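Local coordinates for NikO protein (Streptomyces tendae, PDB 4FQD) that is an enolpyruvyl transferase of the EPSP synthase family, essential in nikkomycin biosynthesis, and probably transfers enolpyruvyl from phosphoenolpyruvate to a uridine nucleotide, as its MurA relatives do with UDP-N-acetylglucosamine, at residues A[13-18]-A[427-432]; A[205-210]-A[249-254]; A[407-412]-A[436-441]. The protein carries 4 engineered substitutions. All coordinates share one frame; numbering follows the deposited sequence.

Interaction 1 of 3, residues A[13-18]-A[427-432]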
ATOM      1  N   GLU A  13      19.331 -23.506  27.049  1.00 61.37           N
ATOM      2  CA  GLU A  13      18.590 -23.613  25.806  1.00 52.91           C
ATOM      3  C   GLU A  13      19.488 -23.268  24.614  1.00 45.43           C
ATOM      4  O   GLU A  13      20.278 -22.327  24.687  1.00 41.93           O
ATOM      5  CB  GLU A  13      17.380 -22.684  25.893  1.00 61.23           C
ATOM      6  CG  GLU A  13      16.295 -22.954  24.897  1.00 61.46           C
ATOM      7  CD  GLU A  13      16.311 -21.944  23.787  1.00 65.83           C
ATOM      8  OE1 GLU A  13      15.859 -20.806  24.026  1.00 65.28           O
ATOM      9  OE2 GLU A  13      16.788 -22.278  22.685  1.00 61.74           O
ATOM     10  N   PRO A  14      19.384 -24.044  23.517  1.00 38.91           N
ATOM     11  CA  PRO A  14      20.286 -23.911  22.364  1.00 37.58           C
ATOM     12  C   PRO A  14      20.300 -22.523  21.725  1.00 31.08           C
ATOM     13  O   PRO A  14      19.250 -21.932  21.482  1.00 34.99           O
ATOM     14  CB  PRO A  14      19.741 -24.948  21.370  1.00 36.32           C
ATOM     15  CG  PRO A  14      18.348 -25.231  21.823  1.00 38.57           C
ATOM     16  CD  PRO A  14      18.403 -25.123  23.312  1.00 43.17           C
ATOM     17  N   LEU A  15      21.501 -22.021  21.456  1.00 29.53           N
ATOM     18  CA  LEU A  15      21.675 -20.707  20.853  1.00 23.81           C
ATOM     19  C   LEU A  15      22.414 -20.797  19.525  1.00 20.96           C
ATOM     20  O   LEU A  15      23.054 -21.803  19.221  1.00 21.53           O
ATOM     21  CB  LEU A  15      22.470 -19.793  21.788  1.00 30.09           C
ATOM     22  CG  LEU A  15      21.835 -19.289  23.082  1.00 36.55           C
ATOM     23  CD1 LEU A  15      22.859 -18.504  23.884  1.00 31.33           C
ATOM     24  CD2 LEU A  15      20.632 -18.423  22.777  1.00 37.18           C
ATOM     25  N   LEU A  16      22.317 -19.732  18.738  1.00 27.19           N
ATOM     26  CA  LEU A  16      23.183 -19.548  17.582  1.00 19.44           C
ATOM     27  C   LEU A  16      24.154 -18.418  17.893  1.00 18.23           C
ATOM     28  O   LEU A  16      23.738 -17.303  18.202  1.00 18.67           O
ATOM     29  CB  LEU A  16      22.371 -19.207  16.332  1.00 17.89           C
ATOM     30  CG  LEU A  16      21.579 -20.337  15.675  1.00 21.74           C
ATOM     31  CD1 LEU A  16      20.922 -19.844  14.397  1.00 14.08           C
ATOM     32  CD2 LEU A  16      22.478 -21.531  15.393  1.00 16.44           C
ATOM     33  N   GLU A  17      25.447 -18.712  17.829  1.00 23.93           N
ATOM     34  CA  GLU A  17      26.463 -17.701  18.088  1.00 18.92           C
ATOM     35  C   GLU A  17      26.988 -17.150  16.768  1.00 22.42           C
ATOM     36  O   GLU A  17      27.729 -17.824  16.053  1.00 23.69           O
ATOM     37  CB  GLU A  17      27.603 -18.287  18.923  1.00 23.47           C
ATOM     38  CG  GLU A  17      28.624 -17.264  19.392  1.00 30.53           C
ATOM     39  CD  GLU A  17      29.650 -17.859  20.336  1.00 38.25           C
ATOM     40  OE1 GLU A  17      29.270 -18.243  21.463  1.00 37.48           O
ATOM     41  OE2 GLU A  17      30.834 -17.947  19.951  1.00 38.12           O
ATOM     42  N   ILE A  18      26.595 -15.920  16.452  1.00 19.38           N
ATOM     43  CA  ILE A  18      26.915 -15.321  15.162  1.00 19.72           C
ATOM     44  C   ILE A  18      28.056 -14.310  15.239  1.00 17.76           C
ATOM     45  O   ILE A  18      28.025 -13.380  16.044  1.00 16.73           O
ATOM     46  CB  ILE A  18      25.681 -14.631  14.541  1.00 18.41           C
ATOM     47  CG1 ILE A  18      24.515 -15.615  14.428  1.00 16.05           C
ATOM     48  CG2 ILE A  18      26.022 -14.045  13.179  1.00 14.82           C
ATOM     49  CD1 ILE A  18      23.366 -15.309  15.361  1.00 14.46           C
ATOM     50  N   THR A 427      23.852 -13.270  19.455  1.00 13.36           N
ATOM     51  CA  THR A 427      23.210 -14.544  19.744  1.00 20.58           C
ATOM     52  C   THR A 427      21.762 -14.539  19.272  1.00 22.53           C
ATOM     53  O   THR A 427      21.065 -13.530  19.382  1.00 19.26           O
ATOM     54  CB  THR A 427      23.263 -14.884  21.243  1.00 20.20           C
ATOM     55  OG1 THR A 427      22.677 -13.818  21.996  1.00 27.17           O
ATOM     56  CG2 THR A 427      24.703 -15.083  21.693  1.00 22.62           C
ATOM     57  N   LEU A 428      21.319 -15.673  18.740  1.00 26.49           N
ATOM     58  CA  LEU A 428      19.949 -15.822  18.267  1.00 18.83           C
ATOM     59  C   LEU A 428      19.345 -17.124  18.780  1.00 21.14           C
ATOM     60  O   LEU A 428      19.915 -18.199  18.589  1.00 23.34           O
ATOM     61  CB  LEU A 428      19.906 -15.795  16.738  1.00 15.94           C
ATOM     62  CG  LEU A 428      18.541 -16.028  16.086  1.00 19.13           C
ATOM     63  CD1 LEU A 428      17.555 -14.938  16.484  1.00 11.32           C
ATOM     64  CD2 LEU A 428      18.675 -16.111  14.574  1.00 16.95           C
ATOM     65  N   ARG A 429      18.194 -17.025  19.438  1.00 20.26           N
ATOM     66  CA  ARG A 429      17.497 -18.215  19.916  1.00 26.53           C
ATOM     67  C   ARG A 429      16.134 -18.385  19.255  1.00 26.11           C
ATOM     68  O   ARG A 429      15.700 -17.528  18.483  1.00 20.34           O
ATOM     69  CB  ARG A 429      17.364 -18.210  21.440  1.00 20.20           C
ATOM     70  CG  ARG A 429      16.685 -16.989  22.026  1.00 32.21           C
ATOM     71  CD  ARG A 429      16.666 -17.094  23.542  1.00 41.17           C
ATOM     72  NE  ARG A 429      16.010 -15.956  24.176  1.00 58.49           N
ATOM     73  CZ  ARG A 429      16.646 -14.870  24.605  1.00 62.90           C
ATOM     74  NH1 ARG A 429      17.960 -14.769  24.467  1.00 59.52           N
ATOM     75  NH2 ARG A 429      15.966 -13.885  25.173  1.00 59.90           N
ATOM     76  N   ASN A 430      15.470 -19.494  19.576  1.00 24.33           N
ATOM     77  CA  ASN A 430      14.238 -19.897  18.902  1.00 22.47           C
ATOM     78  C   ASN A 430      14.445 -20.038  17.400  1.00 21.60           C
ATOM     79  O   ASN A 430      13.561 -19.723  16.605  1.00 25.76           O
ATOM     80  CB  ASN A 430      13.087 -18.933  19.205  1.00 23.73           C
ATOM     81  CG  ASN A 430      12.510 -19.131  20.590  1.00 29.87           C
ATOM     82  OD1 ASN A 430      11.444 -18.610  20.909  1.00 36.77           O
ATOM     83  ND2 ASN A 430      13.217 -19.884  21.424  1.00 36.02           N
ATOM     84  N   HIS A 431      15.627 -20.518  17.024  1.00 22.05           N
ATOM     85  CA  HIS A 431      15.976 -20.713  15.624  1.00 21.21           C
ATOM     86  C   HIS A 431      15.500 -22.074  15.126  1.00 24.00           C
ATOM     87  O   HIS A 431      15.824 -22.486  14.012  1.00 19.33           O
ATOM     88  CB  HIS A 431      17.486 -20.579  15.428  1.00 19.27           C
ATOM     89  CG  HIS A 431      18.291 -21.478  16.316  1.00 24.63           C
ATOM     90  ND1 HIS A 431      18.530 -21.192  17.642  1.00 21.67           N
ATOM     91  CD2 HIS A 431      18.915 -22.653  16.062  1.00 23.74           C
ATOM     92  CE1 HIS A 431      19.267 -22.156  18.170  1.00 28.18           C
ATOM     93  NE2 HIS A 431      19.514 -23.051  17.235  1.00 31.95           N
ATOM     94  N   HIS A 432      14.727 -22.763  15.959  1.00 21.16           N
ATOM     95  CA  HIS A 432      14.163 -24.057  15.596  1.00 22.64           C
ATOM     96  C   HIS A 432      13.094 -23.887  14.524  1.00 22.32           C
ATOM     97  O   HIS A 432      12.705 -24.850  13.862  1.00 18.69           O
ATOM     98  CB  HIS A 432      13.570 -24.748  16.826  1.00 17.69           C
ATOM     99  CG  HIS A 432      12.477 -23.967  17.488  1.00 23.44           C
ATOM    100  ND1 HIS A 432      12.714 -23.084  18.520  1.00 30.13           N
ATOM    101  CD2 HIS A 432      11.143 -23.932  17.264  1.00 22.27           C
ATOM    102  CE1 HIS A 432      11.572 -22.542  18.905  1.00 22.48           C
ATOM    103  NE2 HIS A 432      10.603 -23.040  18.156  1.00 23.04           N
TER
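Leu16 lays its isobutyl end over one face of the His431 imidazole: CG stands 3.5 Å from the ring centroid, only 9° off the ring normal, a CH-pi contact over the middle of the ring. Leu16 CD1 leans toward His431 CB and CG, Leu16 CD2 toward His431 CD2 and NE2. Chi1 of 54° puts CG of His431 between its own backbone N and carbonyl carbon, and chi2 then turns the ring's face to the leucine. At the edge of the same ring, Pro14 O lies 3.3 Å from His431 CE1.

Behind this, Leu16 and Leu428 form an antiparallel hydrogen-bonded pair, Leu16 N to Leu428 O at 2.9 Å and Leu428 N to Leu16 O at 3.0 Å. Thr427 CA adds a CA-H...O contact to Leu16 O. Further along the strand, Ile18 CD1 reaches Leu428 CB at 3.8 Å, while on the other side of the sheet Leu15 CD2 rests on Arg429 CB at 3.5 Å.

The two strands are the middle pair of a four-stranded mixed sheet. Strand 451-456 flanks 14-19, strand 402-405 flanks 425-429, and helix 409-419 covers the face carrying Ile18 and Leu428 through Leu415, Leu416 and Ala419.

Interaction 2 of 3, residues A[205-210]-A[249-254]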
ATOM      1  N   VAL A 205     -12.966 -34.742  -5.588  1.00 12.71           N
ATOM      2  CA  VAL A 205     -13.444 -35.962  -4.948  1.00 17.59           C
ATOM      3  C   VAL A 205     -14.966 -35.979  -4.839  1.00 18.26           C
ATOM      4  O   VAL A 205     -15.536 -36.776  -4.094  1.00 16.76           O
ATOM      5  CB  VAL A 205     -12.834 -36.144  -3.544  1.00 18.96           C
ATOM      6  CG1 VAL A 205     -11.328 -36.336  -3.641  1.00 13.80           C
ATOM      7  CG2 VAL A 205     -13.172 -34.955  -2.658  1.00 14.52           C
ATOM      8  N   THR A 206     -15.615 -35.097  -5.590  1.00 13.56           N
ATOM      9  CA  THR A 206     -17.069 -34.991  -5.576  1.00 14.72           C
ATOM     10  C   THR A 206     -17.650 -35.277  -6.957  1.00 15.00           C
ATOM     11  O   THR A 206     -17.105 -34.840  -7.969  1.00 16.11           O
ATOM     12  CB  THR A 206     -17.514 -33.586  -5.120  1.00 14.64           C
ATOM     13  OG1 THR A 206     -17.039 -33.342  -3.789  1.00 23.07           O
ATOM     14  CG2 THR A 206     -19.030 -33.455  -5.143  1.00 15.52           C
ATOM     15  N   HIS A 207     -18.752 -36.019  -6.996  1.00 15.43           N
ATOM     16  CA  HIS A 207     -19.469 -36.256  -8.242  1.00 17.33           C
ATOM     17  C   HIS A 207     -20.297 -35.033  -8.617  1.00 15.05           C
ATOM     18  O   HIS A 207     -21.260 -34.695  -7.931  1.00 20.51           O
ATOM     19  CB  HIS A 207     -20.383 -37.475  -8.108  1.00 16.50           C
ATOM     20  CG  HIS A 207     -19.649 -38.754  -7.866  1.00 26.39           C
ATOM     21  ND1 HIS A 207     -20.281 -39.915  -7.465  1.00 22.09           N
ATOM     22  CD2 HIS A 207     -18.336 -39.064  -7.966  1.00 22.91           C
ATOM     23  CE1 HIS A 207     -19.394 -40.876  -7.332  1.00 27.66           C
ATOM     24  NE2 HIS A 207     -18.198 -40.386  -7.630  1.00 36.53           N
ATOM     25  N   GLY A 208     -19.920 -34.371  -9.704  1.00 13.40           N
ATOM     26  CA  GLY A 208     -20.652 -33.204 -10.162  1.00 15.53           C
ATOM     27  C   GLY A 208     -19.749 -32.053 -10.559  1.00 18.33           C
ATOM     28  O   GLY A 208     -18.534 -32.110 -10.374  1.00 15.84           O
ATOM     29  N   THR A 209     -20.351 -31.001 -11.103  1.00 18.73           N
ATOM     30  CA  THR A 209     -19.599 -29.844 -11.569  1.00 17.47           C
ATOM     31  C   THR A 209     -19.470 -28.772 -10.490  1.00 17.18           C
ATOM     32  O   THR A 209     -20.464 -28.202 -10.044  1.00 18.39           O
ATOM     33  CB  THR A 209     -20.244 -29.223 -12.822  1.00 15.92           C
ATOM     34  OG1 THR A 209     -20.178 -30.157 -13.907  1.00 25.66           O
ATOM     35  CG2 THR A 209     -19.519 -27.947 -13.216  1.00 14.38           C
ATOM     36  N   THR A 210     -18.235 -28.509 -10.078  1.00 11.79           N
ATOM     37  CA  THR A 210     -17.957 -27.469  -9.098  1.00 11.87           C
ATOM     38  C   THR A 210     -17.296 -26.277  -9.784  1.00 12.65           C
ATOM     39  O   THR A 210     -16.340 -26.438 -10.542  1.00 13.62           O
ATOM     40  CB  THR A 210     -17.047 -27.991  -7.966  1.00 14.20           C
ATOM     41  OG1 THR A 210     -17.735 -29.012  -7.231  1.00 13.48           O
ATOM     42  CG2 THR A 210     -16.664 -26.867  -7.018  1.00 10.72           C
ATOM     43  N   GLY A 249     -15.319 -38.017  -8.753  1.00 18.87           N
ATOM     44  CA  GLY A 249     -15.010 -38.769  -7.551  1.00 18.62           C
ATOM     45  C   GLY A 249     -13.562 -39.206  -7.471  1.00 18.83           C
ATOM     46  O   GLY A 249     -12.797 -39.008  -8.414  1.00 20.65           O
ATOM     47  N   PRO A 250     -13.179 -39.804  -6.334  1.00 22.47           N
ATOM     48  CA  PRO A 250     -11.816 -40.294  -6.099  1.00 21.79           C
ATOM     49  C   PRO A 250     -11.450 -41.438  -7.040  1.00 21.54           C
ATOM     50  O   PRO A 250     -10.267 -41.699  -7.256  1.00 19.09           O
ATOM     51  CB  PRO A 250     -11.871 -40.808  -4.654  1.00 20.44           C
ATOM     52  CG  PRO A 250     -13.058 -40.140  -4.047  1.00 18.02           C
ATOM     53  CD  PRO A 250     -14.042 -39.996  -5.158  1.00 20.23           C
ATOM     54  N   GLU A 251     -12.458 -42.109  -7.590  1.00 22.11           N
ATOM     55  CA  GLU A 251     -12.227 -43.240  -8.483  1.00 27.13           C
ATOM     56  C   GLU A 251     -11.682 -42.802  -9.841  1.00 22.91           C
ATOM     57  O   GLU A 251     -11.211 -43.628 -10.623  1.00 26.88           O
ATOM     58  CB  GLU A 251     -13.507 -44.066  -8.666  1.00 25.84           C
ATOM     59  CG  GLU A 251     -14.679 -43.305  -9.276  1.00 34.80           C
ATOM     60  CD  GLU A 251     -15.530 -42.596  -8.238  1.00 32.15           C
ATOM     61  OE1 GLU A 251     -15.091 -42.490  -7.073  1.00 27.89           O
ATOM     62  OE2 GLU A 251     -16.644 -42.152  -8.586  1.00 25.01           O
ATOM     63  N   SER A 252     -11.749 -41.504 -10.117  1.00 21.00           N
ATOM     64  CA  SER A 252     -11.254 -40.962 -11.377  1.00 22.51           C
ATOM     65  C   SER A 252      -9.786 -40.561 -11.275  1.00 24.76           C
ATOM     66  O   SER A 252      -9.149 -40.241 -12.278  1.00 23.82           O
ATOM     67  CB  SER A 252     -12.093 -39.759 -11.807  1.00 17.11           C
ATOM     68  OG  SER A 252     -12.026 -38.721 -10.845  1.00 21.33           O
ATOM     69  N   LEU A 253      -9.257 -40.578 -10.055  1.00 16.08           N
ATOM     70  CA  LEU A 253      -7.873 -40.190  -9.813  1.00 16.62           C
ATOM     71  C   LEU A 253      -6.995 -41.426  -9.632  1.00 14.33           C
ATOM     72  O   LEU A 253      -6.666 -41.808  -8.509  1.00 17.30           O
ATOM     73  CB  LEU A 253      -7.791 -39.296  -8.576  1.00 14.90           C
ATOM     74  CG  LEU A 253      -8.782 -38.129  -8.562  1.00 18.60           C
ATOM     75  CD1 LEU A 253      -8.734 -37.387  -7.238  1.00 17.35           C
ATOM     76  CD2 LEU A 253      -8.513 -37.182  -9.721  1.00 12.27           C
ATOM     77  N   HIS A 254      -6.615 -42.044 -10.746  1.00 17.51           N
ATOM     78  CA  HIS A 254      -5.888 -43.308 -10.707  1.00 21.92           C
ATOM     79  C   HIS A 254      -4.707 -43.338 -11.671  1.00 17.64           C
ATOM     80  O   HIS A 254      -4.173 -44.405 -11.973  1.00 21.69           O
ATOM     81  CB  HIS A 254      -6.834 -44.467 -11.027  1.00 20.61           C
ATOM     82  CG  HIS A 254      -7.490 -44.355 -12.368  1.00 21.76           C
ATOM     83  ND1 HIS A 254      -8.789 -43.913 -12.525  1.00 33.14           N
ATOM     84  CD2 HIS A 254      -7.031 -44.619 -13.613  1.00 24.25           C
ATOM     85  CE1 HIS A 254      -9.098 -43.916 -13.809  1.00 27.46           C
ATOM     86  NE2 HIS A 254      -8.049 -44.340 -14.491  1.00 32.56           N
TER
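The backbones come within 4.1 Å, CA to CA, at Val205 and Gly249, where the first residue to leave helix 192-204 passes the glycine just before the 3-10 segment 250-252. Gly249 has a positive phi of 79°, and a side chain on it would run into the His207 ring, whose CD2 lies 3.3 Å from Gly249 N at the ring edge.

The Pro250 ring crosses Val205 at about a right angle, its CG 4.0 Å from Val205 CB and its CD 3.7 Å from Val205 O. An alanine at Pro250 would remove CG and CD and would probably open a gap beside the Val205 isopropyl group.

At the more exposed side, His207 NE2 donates to Glu251 OE2; the 2.5 Å between them is shorter than usual and doubtful in detail at this resolution. The oxygen is met on its syn side but is tilted from the ring plane, and the imidazole and carboxylate planes stand 87° apart. Glu251 comes back toward the histidine because its chain bends at chi2 (-88°), which turns CD away from an extended course. Within its own segment, Gly249 O accepts from both Ser252 N and Ser252 OG, the hydroxyl at 2.6 Å, so the short 3-10 turn is pinned at its start.

The contact joins the connection from helix 192-204 into strand 209-213 to that from strand 242-248 to strand 257-260, at the periphery of the inverse (inside-out) beta/alpha barrel fold of enolpyruvyl transferases, its centre about 27 Å from that of the chain.

Interaction 3 of 3, residues A[407-412]-A[436-441]. With SO4 (sulfate ion), chain D.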
ATOM      1  N   THR A 407      10.637 -14.947  16.633  1.00 20.17           N
ATOM      2  CA  THR A 407       9.231 -15.169  16.945  1.00 16.79           C
ATOM      3  C   THR A 407       8.600 -16.170  15.985  1.00 18.62           C
ATOM      4  O   THR A 407       7.607 -16.817  16.318  1.00 25.94           O
ATOM      5  CB  THR A 407       8.426 -13.856  16.905  1.00 19.42           C
ATOM      6  OG1 THR A 407       8.596 -13.226  15.629  1.00 17.78           O
ATOM      7  CG2 THR A 407       8.895 -12.909  17.999  1.00 18.32           C
ATOM      8  N   ASP A 408       9.181 -16.296  14.796  1.00 21.43           N
ATOM      9  CA  ASP A 408       8.647 -17.196  13.778  1.00 21.71           C
ATOM     10  C   ASP A 408       9.702 -17.618  12.757  1.00 22.81           C
ATOM     11  O   ASP A 408      10.888 -17.332  12.920  1.00 24.89           O
ATOM     12  CB  ASP A 408       7.450 -16.553  13.070  1.00 18.43           C
ATOM     13  CG  ASP A 408       7.752 -15.155  12.568  1.00 21.68           C
ATOM     14  OD1 ASP A 408       8.303 -15.027  11.453  1.00 22.81           O
ATOM     15  OD2 ASP A 408       7.435 -14.183  13.286  1.00 21.95           O
ATOM     16  N   LEU A 409       9.255 -18.299  11.704  1.00 20.65           N
ATOM     17  CA  LEU A 409      10.146 -18.840  10.679  1.00 24.43           C
ATOM     18  C   LEU A 409      10.945 -17.765   9.944  1.00 22.66           C
ATOM     19  O   LEU A 409      12.176 -17.773   9.966  1.00 18.41           O
ATOM     20  CB  LEU A 409       9.351 -19.684   9.677  1.00 19.13           C
ATOM     21  CG  LEU A 409      10.023 -20.055   8.351  1.00 20.21           C
ATOM     22  CD1 LEU A 409      11.301 -20.850   8.572  1.00 16.53           C
ATOM     23  CD2 LEU A 409       9.053 -20.826   7.468  1.00 19.66           C
ATOM     24  N   ARG A 410      10.242 -16.846   9.290  1.00 17.81           N
ATOM     25  CA  ARG A 410      10.899 -15.810   8.502  1.00 20.79           C
ATOM     26  C   ARG A 410      11.621 -14.802   9.391  1.00 16.78           C
ATOM     27  O   ARG A 410      12.556 -14.133   8.952  1.00 16.64           O
ATOM     28  CB  ARG A 410       9.893 -15.105   7.590  1.00 15.45           C
ATOM     29  CG  ARG A 410       9.111 -16.054   6.694  1.00 17.01           C
ATOM     30  CD  ARG A 410      10.038 -17.009   5.956  1.00 16.87           C
ATOM     31  NE  ARG A 410       9.297 -18.018   5.205  1.00 20.16           N
ATOM     32  CZ  ARG A 410       9.860 -19.038   4.566  1.00 21.82           C
ATOM     33  NH1 ARG A 410      11.177 -19.188   4.585  1.00 18.88           N
ATOM     34  NH2 ARG A 410       9.107 -19.909   3.909  1.00 20.73           N
ATOM     35  N   ALA A 411      11.186 -14.703  10.644  1.00 14.87           N
ATOM     36  CA  ALA A 411      11.833 -13.822  11.607  1.00 15.83           C
ATOM     37  C   ALA A 411      13.228 -14.333  11.944  1.00 17.79           C
ATOM     38  O   ALA A 411      14.177 -13.558  12.035  1.00 13.41           O
ATOM     39  CB  ALA A 411      10.993 -13.700  12.868  1.00 17.89           C
ATOM     40  N   ALA A 412      13.346 -15.645  12.123  1.00 18.38           N
ATOM     41  CA  ALA A 412      14.628 -16.264  12.435  1.00 19.74           C
ATOM     42  C   ALA A 412      15.619 -16.085  11.290  1.00 17.13           C
ATOM     43  O   ALA A 412      16.809 -15.856  11.514  1.00 15.68           O
ATOM     44  CB  ALA A 412      14.439 -17.739  12.745  1.00 19.44           C
ATOM     45  N   ARG A 436      11.464 -25.630   9.579  1.00 22.62           N
ATOM     46  CA  ARG A 436      10.167 -25.772   8.927  1.00 22.81           C
ATOM     47  C   ARG A 436      10.098 -25.014   7.603  1.00 23.27           C
ATOM     48  O   ARG A 436       9.103 -25.100   6.884  1.00 29.49           O
ATOM     49  CB  ARG A 436       9.046 -25.303   9.857  1.00 22.76           C
ATOM     50  CG  ARG A 436       8.924 -26.116  11.137  1.00 31.89           C
ATOM     51  CD  ARG A 436       7.776 -25.626  12.009  1.00 38.68           C
ATOM     52  NE  ARG A 436       8.007 -24.283  12.532  1.00 37.93           N
ATOM     53  CZ  ARG A 436       7.462 -23.179  12.032  1.00 38.76           C
ATOM     54  NH1 ARG A 436       6.645 -23.249  10.991  1.00 34.69           N
ATOM     55  NH2 ARG A 436       7.732 -22.001  12.576  1.00 36.67           N
ATOM     56  N   GLY A 437      11.157 -24.276   7.283  1.00 22.52           N
ATOM     57  CA  GLY A 437      11.195 -23.498   6.057  1.00 17.20           C
ATOM     58  C   GLY A 437      12.437 -23.750   5.225  1.00 19.05           C
ATOM     59  O   GLY A 437      12.413 -23.617   4.000  1.00 16.71           O
ATOM     60  N   TYR A 438      13.526 -24.114   5.891  1.00 16.53           N
ATOM     61  CA  TYR A 438      14.789 -24.371   5.209  1.00 16.47           C
ATOM     62  C   TYR A 438      15.338 -25.732   5.613  1.00 18.82           C
ATOM     63  O   TYR A 438      15.092 -26.204   6.722  1.00 23.94           O
ATOM     64  CB  TYR A 438      15.810 -23.279   5.540  1.00 15.88           C
ATOM     65  CG  TYR A 438      15.320 -21.872   5.281  1.00 12.15           C
ATOM     66  CD1 TYR A 438      14.628 -21.167   6.258  1.00 12.53           C
ATOM     67  CD2 TYR A 438      15.552 -21.248   4.063  1.00 12.80           C
ATOM     68  CE1 TYR A 438      14.177 -19.882   6.028  1.00 13.41           C
ATOM     69  CE2 TYR A 438      15.104 -19.961   3.823  1.00 12.91           C
ATOM     70  CZ  TYR A 438      14.418 -19.283   4.810  1.00 13.37           C
ATOM     71  OH  TYR A 438      13.971 -18.002   4.580  1.00 11.27           O
ATOM     72  N   ARG A 439      16.079 -26.361   4.705  1.00 17.87           N
ATOM     73  CA  ARG A 439      16.711 -27.644   4.987  1.00 24.55           C
ATOM     74  C   ARG A 439      17.690 -27.491   6.143  1.00 23.41           C
ATOM     75  O   ARG A 439      17.594 -28.188   7.154  1.00 23.56           O
ATOM     76  CB  ARG A 439      17.450 -28.155   3.751  1.00 18.94           C
ATOM     77  CG  ARG A 439      18.096 -29.517   3.937  1.00 23.67           C
ATOM     78  CD  ARG A 439      19.163 -29.772   2.886  1.00 23.39           C
ATOM     79  NE  ARG A 439      20.249 -28.799   2.976  1.00 33.60           N
ATOM     80  CZ  ARG A 439      21.292 -28.918   3.791  1.00 26.78           C
ATOM     81  NH1 ARG A 439      21.395 -29.968   4.594  1.00 23.25           N
ATOM     82  NH2 ARG A 439      22.234 -27.984   3.807  1.00 24.40           N
ATOM     83  N   ASP A 440      18.627 -26.565   5.978  1.00 24.90           N
ATOM     84  CA  ASP A 440      19.612 -26.251   7.002  1.00 21.73           C
ATOM     85  C   ASP A 440      20.248 -24.913   6.649  1.00 19.61           C
ATOM     86  O   ASP A 440      21.353 -24.865   6.106  1.00 19.09           O
ATOM     87  CB  ASP A 440      20.679 -27.344   7.076  1.00 18.83           C
ATOM     88  CG  ASP A 440      21.420 -27.350   8.400  1.00 23.17           C
ATOM     89  OD1 ASP A 440      21.486 -26.288   9.056  1.00 22.76           O
ATOM     90  OD2 ASP A 440      21.940 -28.419   8.783  1.00 26.67           O
ATOM     91  N   LEU A 441      19.535 -23.831   6.950  1.00 17.83           N
ATOM     92  CA  LEU A 441      19.953 -22.487   6.565  1.00 19.20           C
ATOM     93  C   LEU A 441      21.310 -22.105   7.150  1.00 17.85           C
ATOM     94  O   LEU A 441      22.113 -21.443   6.491  1.00 14.91           O
ATOM     95  CB  LEU A 441      18.894 -21.460   6.976  1.00 16.86           C
ATOM     96  CG  LEU A 441      19.161 -20.007   6.573  1.00 16.00           C
ATOM     97  CD1 LEU A 441      19.326 -19.889   5.065  1.00 10.64           C
ATOM     98  CD2 LEU A 441      18.048 -19.098   7.068  1.00 12.93           C
TER
HETATM   99  S   SO4 D 502       5.384 -19.267  10.515  1.00 64.49           S
HETATM  100  O1  SO4 D 502       5.483 -18.356   9.377  1.00 46.83           O
HETATM  101  O2  SO4 D 502       5.230 -20.635  10.030  1.00 46.37           O
HETATM  102  O3  SO4 D 502       6.595 -19.175  11.324  1.00 40.06           O
HETATM  103  O4  SO4 D 502       4.228 -18.902  11.331  1.00 62.43           O
HETATM  104  O   HOH W   1      12.109 -20.797   2.884  1.00 20.96           O
HETATM  105  O   HOH W   2       9.299 -22.622   3.382  1.00 21.34           O
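This is a buried contact between a helix start and a loop: the first turn of helix 409-419 packs against the connection that leads to helix 441-447, with a sulfate ion bound at its edge. Leu409 supplies the apolar part. Its CG is anti to the backbone N (chi1 165°), and both methyls settle on Gly437, CD1 and CD2 each 3.7 Å from Gly437 CA. A side chain on that glycine would clash with Leu409 CD1, so the fit depends on the bare backbone. CD1 also touches Tyr438 CE1, 4.0 Å away, while CD2 lies over the centre of one face of the Arg410 guanidinium.

The Arg410 chain bends at chi2, which turns CD, and runs extended from there; the guanidinium edge meets the phenol, with NH1 3.0 Å from Tyr438 OH and the two planes nearly perpendicular, 89° apart. The phenol oxygen is hydrogen-bonded to Thr270. Water 1 accepts from Arg410 NH1, at a doubtfully short distance, and water 2 from Arg410 NH2; both can donate to Gly437 O, the second weakly. Phe346 of helix 344-351 packs on both Arg410 and Tyr438.

The sulfate, probably from the crystallisation liquor, is held from both segments. Leu409 N donates to its O3 at 2.8 Å, Arg436 NH1 to O2 at 3.1 Å, and Arg436 NH2, which also binds His433, to O3 at 3.3 Å. Asp408 is the N-cap, its OD1 accepting from Ala411 N at 3.0 Å.

An anion at the N-terminus of a helix, met by a main-chain N-H and two guanidinium N-H groups, probably sits in a locally positive setting, the nearby Asp408 carboxylate notwithstanding. The helix end and arginine would favour its charge, and the sulfate bridges the two segments.

Interactions 1 and 3 are neighbours, their centres 12 Å apart, and they touch where Leu428 CD2 lies 3.6 Å from Ala412 O. Helix 409-419 and strand 425-429 follow each other in the chain; the helix supplies one side of interaction 3, and the strand one partner of the pairing in interaction 1. Along the sequence the two contacts interlock. Interaction 2 is remote, on the opposite side of the chain's centre from interaction 1, with centres 48 Å apart, and 37 Å from the centre of interaction 3. Of the three, interaction 3 lies nearest the middle of the chain, about 11 Å from its centre, and alone includes the sulfate.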